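Local structure of B-agarase (Saccharophagus degradans, 4BQ2) at residues 293-298 with 321-326; 339-344 with 368-373; 343-348 with 705-710. The protein hydrolyses the beta-linkages of agarose from the chain end, acting as an exo-beta-agarase of glycoside hydrolase family 50. All coordinates share one frame; numbering follows the deposited sequence.

Contact 1. Residues 293-298 with 321-326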
loop_
_atom_site.group_PDB
_atom_site.type_symbol
_atom_site.label_atom_id
_atom_site.label_comp_id
_atom_site.label_asym_id
_atom_site.label_seq_id
_atom_site.Cartn_x
_atom_site.Cartn_y
_atom_site.Cartn_z
ATOM N N ASN A 293 -14.224 0.940 1.571
ATOM C CA ASN A 293 -13.169 -0.044 1.874
ATOM C C ASN A 293 -13.194 -0.519 3.322
ATOM O O ASN A 293 -12.218 -1.139 3.800
ATOM C CB ASN A 293 -11.789 0.507 1.505
ATOM C CG ASN A 293 -11.651 0.757 0.027
ATOM O OD1 ASN A 293 -11.528 -0.189 -0.788
ATOM N ND2 ASN A 293 -11.653 2.017 -0.344
ATOM N N SER A 294 -14.308 -0.221 4.004
ATOM C CA SER A 294 -14.431 -0.449 5.443
ATOM C C SER A 294 -15.215 -1.708 5.773
ATOM O O SER A 294 -15.485 -1.969 6.948
ATOM C CB SER A 294 -15.051 0.772 6.153
ATOM O OG SER A 294 -16.443 0.911 5.863
ATOM N N SER A 295 -15.618 -2.472 4.757
ATOM C CA SER A 295 -16.346 -3.717 5.018
ATOM C C SER A 295 -15.416 -4.921 4.960
ATOM O O SER A 295 -14.371 -4.863 4.299
ATOM C CB SER A 295 -17.524 -3.880 4.042
ATOM O OG SER A 295 -17.076 -4.329 2.758
ATOM N N THR A 296 -15.805 -5.999 5.662
ATOM C CA THR A 296 -15.024 -7.249 5.773
ATOM C C THR A 296 -15.932 -8.440 5.461
ATOM O O THR A 296 -17.109 -8.405 5.837
ATOM C CB THR A 296 -14.381 -7.388 7.182
ATOM O OG1 THR A 296 -13.471 -8.496 7.202
ATOM C CG2 THR A 296 -15.437 -7.461 8.361
ATOM N N MET A 297 -15.423 -9.462 4.748
ATOM C CA MET A 297 -16.279 -10.585 4.342
ATOM C C MET A 297 -16.810 -11.360 5.564
ATOM O O MET A 297 -16.025 -11.760 6.428
ATOM C CB MET A 297 -15.555 -11.541 3.358
ATOM C CG MET A 297 -15.167 -10.965 1.986
ATOM S SD MET A 297 -16.529 -10.283 1.015
ATOM C CE MET A 297 -15.851 -10.456 -0.630
ATOM N N THR A 298 -18.133 -11.540 5.636
ATOM C CA THR A 298 -18.752 -12.278 6.751
ATOM C C THR A 298 -18.713 -13.800 6.630
ATOM O O THR A 298 -18.869 -14.526 7.635
ATOM C CB THR A 298 -20.223 -11.895 6.975
ATOM O OG1 THR A 298 -20.987 -12.272 5.829
ATOM C CG2 THR A 298 -20.386 -10.393 7.253
ATOM N N LYS A 321 -16.711 1.056 -5.320
ATOM C CA LYS A 321 -18.149 1.327 -5.319
ATOM C C LYS A 321 -18.642 1.719 -3.939
ATOM O O LYS A 321 -18.008 1.415 -2.935
ATOM C CB LYS A 321 -18.952 0.123 -5.847
ATOM C CG LYS A 321 -18.657 -0.171 -7.318
ATOM C CD LYS A 321 -19.409 0.769 -8.244
ATOM C CE LYS A 321 -20.878 0.352 -8.398
ATOM N NZ LYS A 321 -21.615 1.325 -9.255
ATOM N N GLY A 322 -19.771 2.411 -3.888
ATOM C CA GLY A 322 -20.411 2.660 -2.590
ATOM C C GLY A 322 -20.719 1.321 -1.932
ATOM O O GLY A 322 -20.778 0.288 -2.628
ATOM N N LEU A 323 -20.906 1.328 -0.611
ATOM C CA LEU A 323 -21.453 0.150 0.099
ATOM C C LEU A 323 -22.852 -0.203 -0.462
ATOM O O LEU A 323 -23.713 0.674 -0.605
ATOM C CB LEU A 323 -21.495 0.367 1.619
ATOM C CG LEU A 323 -20.149 0.500 2.365
ATOM C CD1 LEU A 323 -20.352 0.615 3.876
ATOM C CD2 LEU A 323 -19.214 -0.667 2.055
ATOM N N MET A 324 -23.058 -1.473 -0.809
ATOM C CA MET A 324 -24.297 -1.878 -1.486
ATOM C C MET A 324 -25.441 -2.100 -0.491
ATOM O O MET A 324 -25.306 -2.888 0.448
ATOM C CB MET A 324 -24.069 -3.145 -2.316
ATOM C CG MET A 324 -25.284 -3.548 -3.145
ATOM S SD MET A 324 -25.133 -5.150 -3.963
ATOM C CE MET A 324 -23.917 -4.819 -5.224
ATOM N N ALA A 325 -26.563 -1.421 -0.710
ATOM C CA ALA A 325 -27.729 -1.583 0.163
ATOM C C ALA A 325 -28.298 -2.981 -0.053
ATOM O O ALA A 325 -28.806 -3.293 -1.122
ATOM C CB ALA A 325 -28.783 -0.514 -0.120
ATOM N N VAL A 326 -28.189 -3.823 0.966
ATOM C CA VAL A 326 -28.656 -5.207 0.878
ATOM C C VAL A 326 -30.171 -5.269 1.163
ATOM O O VAL A 326 -30.616 -4.837 2.233
ATOM C CB VAL A 326 -27.880 -6.115 1.849
ATOM C CG1 VAL A 326 -28.521 -7.483 1.924
ATOM C CG2 VAL A 326 -26.410 -6.227 1.428
#
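L323 meets the serine pair S294 and S295 through its two methyl branches, each taking a different serine. Its CD2 lies 4.1 Å from S295 CB. The other branch is more loosely placed, with CD1 4.4 Å from S294 OG. With CG anti to the carbonyl carbon (chi1 -66°) and the chain extended beyond it, the isobutyl group reaches out from its own loop towards the two serines near the start of the other segment. Both hydroxyls find their polar partners outside the contact. S294 OG is hydrogen-bonded to S377 OG and to the carbonyl of L291, while S295 OG bonds to ND2 of N360. The same N360 accepts the backbone N-H of M324 through OD1, and the side chain of L323 touches N360, so one amide on the outer strand 359-362 bonds to both segments, joining the 321-326 loop to the sheet that holds 296-301. Further along the loop, R362 binds the carbonyls of K321 and G322. T296, in strand 296-301, pairs by backbone hydrogen bonds with Y376 of strand 373-376. With no hydrogen bond running directly between the two segments, the chemistry implies a modest dispersion contact: methyl groups sit beside serines whose hydroxyls are hydrogen-bonded to other residues, and the directional part of the association passes through N360.

Contact 2. Residues 339-344 with 368-373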
loop_
_atom_site.group_PDB
_atom_site.type_symbol
_atom_site.label_atom_id
_atom_site.label_comp_id
_atom_site.label_asym_id
_atom_site.label_seq_id
_atom_site.Cartn_x
_atom_site.Cartn_y
_atom_site.Cartn_z
ATOM N N PRO A 339 -17.433 -21.218 6.427
ATOM C CA PRO A 339 -17.527 -21.407 7.872
ATOM C C PRO A 339 -16.396 -20.680 8.606
ATOM O O PRO A 339 -16.635 -20.101 9.672
ATOM C CB PRO A 339 -17.392 -22.935 8.020
ATOM C CG PRO A 339 -17.992 -23.464 6.751
ATOM C CD PRO A 339 -17.476 -22.513 5.700
ATOM N N THR A 340 -15.192 -20.684 8.019
ATOM C CA THR A 340 -14.023 -20.077 8.635
ATOM C C THR A 340 -14.271 -18.561 8.824
ATOM O O THR A 340 -14.091 -18.029 9.919
ATOM C CB THR A 340 -12.731 -20.356 7.826
ATOM O OG1 THR A 340 -12.487 -21.770 7.772
ATOM C CG2 THR A 340 -11.530 -19.714 8.461
ATOM N N ARG A 341 -14.730 -17.894 7.763
ATOM C CA ARG A 341 -15.063 -16.456 7.868
ATOM C C ARG A 341 -16.169 -16.191 8.897
ATOM O O ARG A 341 -15.999 -15.378 9.808
ATOM C CB ARG A 341 -15.402 -15.876 6.491
ATOM C CG ARG A 341 -14.210 -15.823 5.540
ATOM C CD ARG A 341 -13.106 -14.875 6.030
ATOM N NE ARG A 341 -13.568 -13.489 6.258
ATOM C CZ ARG A 341 -12.738 -12.474 6.485
ATOM N NH1 ARG A 341 -11.414 -12.680 6.475
ATOM N NH2 ARG A 341 -13.217 -11.248 6.691
ATOM N N ALA A 342 -17.272 -16.929 8.808
ATOM C CA ALA A 342 -18.401 -16.685 9.724
ATOM C C ALA A 342 -18.050 -16.833 11.199
ATOM O O ALA A 342 -18.498 -16.028 12.025
ATOM C CB ALA A 342 -19.604 -17.544 9.350
ATOM N N ALA A 343 -17.230 -17.833 11.538
ATOM C CA ALA A 343 -16.875 -18.066 12.939
ATOM C C ALA A 343 -15.967 -16.975 13.535
ATOM O O ALA A 343 -15.747 -16.935 14.743
ATOM C CB ALA A 343 -16.256 -19.465 13.139
ATOM N N MET A 344 -15.423 -16.091 12.698
ATOM C CA MET A 344 -14.592 -15.013 13.232
ATOM C C MET A 344 -15.399 -13.984 13.976
ATOM O O MET A 344 -14.831 -13.211 14.758
ATOM C CB MET A 344 -13.821 -14.282 12.132
ATOM C CG MET A 344 -13.005 -15.191 11.245
ATOM S SD MET A 344 -12.341 -14.227 9.868
ATOM C CE MET A 344 -11.044 -15.392 9.405
ATOM N N GLY A 368 -8.365 -13.620 -1.704
ATOM C CA GLY A 368 -9.009 -14.058 -0.463
ATOM C C GLY A 368 -9.771 -15.347 -0.740
ATOM O O GLY A 368 -9.849 -15.780 -1.894
ATOM N N PRO A 369 -10.334 -15.979 0.310
ATOM C CA PRO A 369 -11.017 -17.278 0.148
ATOM C C PRO A 369 -12.347 -17.164 -0.597
ATOM O O PRO A 369 -12.847 -18.162 -1.112
ATOM C CB PRO A 369 -11.250 -17.750 1.593
ATOM C CG PRO A 369 -11.206 -16.508 2.432
ATOM C CD PRO A 369 -10.284 -15.539 1.718
ATOM N N LEU A 370 -12.914 -15.965 -0.679
ATOM C CA LEU A 370 -14.202 -15.802 -1.380
ATOM C C LEU A 370 -14.114 -14.825 -2.548
ATOM O O LEU A 370 -13.439 -13.792 -2.448
ATOM C CB LEU A 370 -15.276 -15.319 -0.416
ATOM C CG LEU A 370 -15.510 -16.178 0.827
ATOM C CD1 LEU A 370 -16.332 -15.382 1.821
ATOM C CD2 LEU A 370 -16.212 -17.486 0.458
ATOM N N LYS A 371 -14.790 -15.159 -3.646
ATOM C CA LYS A 371 -14.748 -14.333 -4.870
ATOM C C LYS A 371 -15.838 -13.277 -4.865
ATOM O O LYS A 371 -15.811 -12.333 -5.656
ATOM C CB LYS A 371 -14.844 -15.210 -6.133
ATOM C CG LYS A 371 -13.691 -16.198 -6.256
ATOM C CD LYS A 371 -13.301 -16.453 -7.704
ATOM C CE LYS A 371 -12.208 -17.503 -7.771
ATOM N NZ LYS A 371 -12.762 -18.833 -7.365
ATOM N N ARG A 372 -16.790 -13.443 -3.953
ATOM C CA ARG A 372 -17.909 -12.533 -3.806
ATOM C C ARG A 372 -18.551 -12.863 -2.465
ATOM O O ARG A 372 -18.316 -13.932 -1.881
ATOM C CB ARG A 372 -18.948 -12.780 -4.902
ATOM C CG ARG A 372 -19.517 -14.193 -4.844
ATOM C CD ARG A 372 -20.583 -14.460 -5.894
ATOM N NE ARG A 372 -21.403 -15.606 -5.476
ATOM C CZ ARG A 372 -21.927 -16.526 -6.294
ATOM N NH1 ARG A 372 -21.749 -16.449 -7.606
ATOM N NH2 ARG A 372 -22.645 -17.526 -5.795
ATOM N N GLY A 373 -19.387 -11.962 -1.967
ATOM C CA GLY A 373 -20.005 -12.266 -0.696
ATOM C C GLY A 373 -20.532 -11.093 0.079
ATOM O O GLY A 373 -20.289 -9.906 -0.255
#
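R341 CG lies against two residues of the 368-373 loop, at 4.3 Å from L370 CD1 and 4.4 Å from P369 CG. The aliphatic part of the arginine thus does the touching, while its charged end goes elsewhere. Three successive turns of about -60° (chi1 -68°, chi2 -64°) fold the chain back on itself and carry the guanidinium into the interior. The approach to L370 is the more enclosed side of the contact. Behind it the arginine is packed within its own segment, M344 SD sitting 3.6 Å above the guanidinium plane of R341, displaced towards its rim. The nitrogens are held by backbone carbonyls, NH1 by those of T707 and S136 and NH2 by that of M297, and these carbonyl dipoles probably stabilise the buried positive charge. The side towards P369 is quite different. That proline is largely exposed, it meets the arginine only loosely, through CG, and no hydrogen bond links the two segments. The helix 339-342 follows strand 335-336, an outer strand of the four-stranded antiparallel sheet, and 368-373 is the end of the loop from strand 359-362, running into strand 373-376 of that sheet. R341 and M344 both also touch L138, in the region matching an agarase CBM-like family, which suggests that the helix lies between the antiparallel sheet and that module.

Contact 3. Residues 343-348 with 705-710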
loop_
_atom_site.group_PDB
_atom_site.type_symbol
_atom_site.label_atom_id
_atom_site.label_comp_id
_atom_site.label_asym_id
_atom_site.label_seq_id
_atom_site.Cartn_x
_atom_site.Cartn_y
_atom_site.Cartn_z
ATOM N N ALA A 343 -17.230 -17.833 11.538
ATOM C CA ALA A 343 -16.875 -18.066 12.939
ATOM C C ALA A 343 -15.967 -16.975 13.535
ATOM O O ALA A 343 -15.747 -16.935 14.743
ATOM C CB ALA A 343 -16.256 -19.465 13.139
ATOM N N MET A 344 -15.423 -16.091 12.698
ATOM C CA MET A 344 -14.592 -15.013 13.232
ATOM C C MET A 344 -15.399 -13.984 13.976
ATOM O O MET A 344 -14.831 -13.211 14.758
ATOM C CB MET A 344 -13.821 -14.282 12.132
ATOM C CG MET A 344 -13.005 -15.191 11.245
ATOM S SD MET A 344 -12.341 -14.227 9.868
ATOM C CE MET A 344 -11.044 -15.392 9.405
ATOM N N PHE A 345 -16.713 -13.960 13.739
ATOM C CA PHE A 345 -17.551 -12.845 14.238
ATOM C C PHE A 345 -18.402 -13.170 15.444
ATOM O O PHE A 345 -19.262 -14.065 15.363
ATOM C CB PHE A 345 -18.410 -12.254 13.110
ATOM C CG PHE A 345 -17.588 -11.810 11.926
ATOM C CD1 PHE A 345 -16.923 -10.568 11.948
ATOM C CD2 PHE A 345 -17.427 -12.643 10.828
ATOM C CE1 PHE A 345 -16.132 -10.171 10.865
ATOM C CE2 PHE A 345 -16.634 -12.248 9.747
ATOM C CZ PHE A 345 -15.996 -11.010 9.767
ATOM N N ASN A 346 -18.192 -12.434 16.542
ATOM C CA ASN A 346 -18.961 -12.702 17.759
ATOM C C ASN A 346 -20.379 -12.148 17.631
ATOM O O ASN A 346 -21.298 -12.631 18.298
ATOM C CB ASN A 346 -18.307 -12.128 19.021
ATOM C CG ASN A 346 -17.168 -12.995 19.558
ATOM O OD1 ASN A 346 -16.986 -14.129 19.157
ATOM N ND2 ASN A 346 -16.389 -12.431 20.446
ATOM N N TRP A 347 -20.551 -11.122 16.795
ATOM C CA TRP A 347 -21.873 -10.514 16.621
ATOM C C TRP A 347 -22.058 -10.009 15.214
ATOM O O TRP A 347 -21.238 -9.226 14.723
ATOM C CB TRP A 347 -22.053 -9.344 17.594
ATOM C CG TRP A 347 -23.367 -8.583 17.440
ATOM C CD1 TRP A 347 -24.552 -8.880 18.054
ATOM C CD2 TRP A 347 -23.615 -7.400 16.644
ATOM N NE1 TRP A 347 -25.518 -7.958 17.701
ATOM C CE2 TRP A 347 -24.971 -7.044 16.837
ATOM C CE3 TRP A 347 -22.820 -6.606 15.798
ATOM C CZ2 TRP A 347 -25.556 -5.919 16.213
ATOM C CZ3 TRP A 347 -23.392 -5.503 15.178
ATOM C CH2 TRP A 347 -24.751 -5.166 15.389
ATOM N N LEU A 348 -23.138 -10.442 14.570
ATOM C CA LEU A 348 -23.599 -9.817 13.323
ATOM C C LEU A 348 -25.113 -9.610 13.453
ATOM O O LEU A 348 -25.801 -10.463 14.021
ATOM C CB LEU A 348 -23.260 -10.672 12.110
ATOM C CG LEU A 348 -21.782 -10.758 11.703
ATOM C CD1 LEU A 348 -21.619 -11.841 10.653
ATOM C CD2 LEU A 348 -21.288 -9.412 11.173
ATOM N N PRO A 705 -10.291 -3.109 8.377
ATOM C CA PRO A 705 -10.923 -4.103 9.248
ATOM C C PRO A 705 -9.926 -5.127 9.791
ATOM O O PRO A 705 -9.002 -5.523 9.094
ATOM C CB PRO A 705 -11.922 -4.778 8.326
ATOM C CG PRO A 705 -12.317 -3.688 7.355
ATOM C CD PRO A 705 -11.037 -2.945 7.106
ATOM N N LEU A 706 -10.097 -5.513 11.049
ATOM C CA LEU A 706 -9.240 -6.501 11.698
ATOM C C LEU A 706 -9.120 -7.814 10.898
ATOM O O LEU A 706 -8.060 -8.437 10.849
ATOM C CB LEU A 706 -9.807 -6.802 13.091
ATOM C CG LEU A 706 -9.008 -7.745 13.996
ATOM C CD1 LEU A 706 -7.765 -7.090 14.559
ATOM C CD2 LEU A 706 -9.883 -8.222 15.134
ATOM N N THR A 707 -10.221 -8.210 10.282
ATOM C CA THR A 707 -10.313 -9.455 9.538
ATOM C C THR A 707 -10.190 -9.243 8.042
ATOM O O THR A 707 -10.594 -10.111 7.248
ATOM C CB THR A 707 -11.640 -10.180 9.840
ATOM O OG1 THR A 707 -12.751 -9.278 9.649
ATOM C CG2 THR A 707 -11.601 -10.694 11.280
ATOM N N GLY A 708 -9.590 -8.123 7.658
ATOM C CA GLY A 708 -9.365 -7.830 6.244
ATOM C C GLY A 708 -10.420 -7.009 5.523
ATOM O O GLY A 708 -11.614 -7.265 5.627
ATOM N N ARG A 709 -9.982 -6.019 4.744
ATOM C CA ARG A 709 -10.934 -5.325 3.873
ATOM C C ARG A 709 -11.411 -6.336 2.828
ATOM O O ARG A 709 -10.657 -7.212 2.416
ATOM C CB ARG A 709 -10.311 -4.080 3.217
ATOM C CG ARG A 709 -9.221 -4.383 2.181
ATOM C CD ARG A 709 -8.593 -3.090 1.639
ATOM N NE ARG A 709 -7.529 -3.365 0.676
ATOM C CZ ARG A 709 -6.945 -2.443 -0.085
ATOM N NH1 ARG A 709 -7.291 -1.154 0.058
ATOM N NH2 ARG A 709 -6.008 -2.810 -0.965
ATOM N N ALA A 710 -12.679 -6.243 2.454
ATOM C CA ALA A 710 -13.301 -7.188 1.511
ATOM C C ALA A 710 -12.508 -7.368 0.187
ATOM O O ALA A 710 -12.400 -8.481 -0.353
ATOM C CB ALA A 710 -14.755 -6.762 1.250
#
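M344 is the first residue of 343-348 to touch the other segment: its SD comes to 3.9 Å from T707 CG2 and 4.1 Å from T707 CB. The chain is extended beyond CG (chi2 172°), and the methionine and threonine run alongside each other in opposite directions, thioether against methyl. F345 follows and approaches the same threonine by the end of its ring, CE1 and CZ each standing 3.7 Å from T707 OG1. The hydroxyl comes in obliquely, and its polar bond is made to T296 OG1. A second, local contact steadies the phenyl ring, since M344 CB rests 4.1 Å above one face of F345, displaced towards the rim. T707 can serve both neighbours because its chi1 of 52° turns OG1 to the aromatic ring and CG2 to the sulfur. It occupies the third position of a type I beta turn from P705 to G708, closed by G708 N to P705 O at 3.0 Å. This turn lies in the loop after strand 693-699, which runs parallel to strands 280-287 and 648-652, consistent with the (beta/alpha)8 barrel expected of this family. Outside the turn, F345 also packs on T296 of strand 296-301, the very residue that takes the threonine hydroxyl, and on F378 of helix 378-387. The segment then leaves the turn, and L348 at its end packs on the same F378 and on Y376 of strand 373-376.

The three contacts form one connected patch. The centres of contacts 1 and 2 are about 14 Å apart, those of contacts 1 and 3 about 12 Å, and those of contacts 2 and 3 about 9 Å. Contacts 2 and 3 share A343 and M344, and R341 NH1 reaches T707 O at 2.8 Å to join them again. Strand 296-301 completes the triangle: M297 O lies 2.9 Å from R341 NH2, and T296 OG1 stands 2.7 Å from both T707 OG1 and G708 O. Buried polar atoms thus link contacts that have no hydrogen bond between their own two segments. The calcium ion is bound separately, by D7, E9, S37, K38 and D185, none of them in these segments.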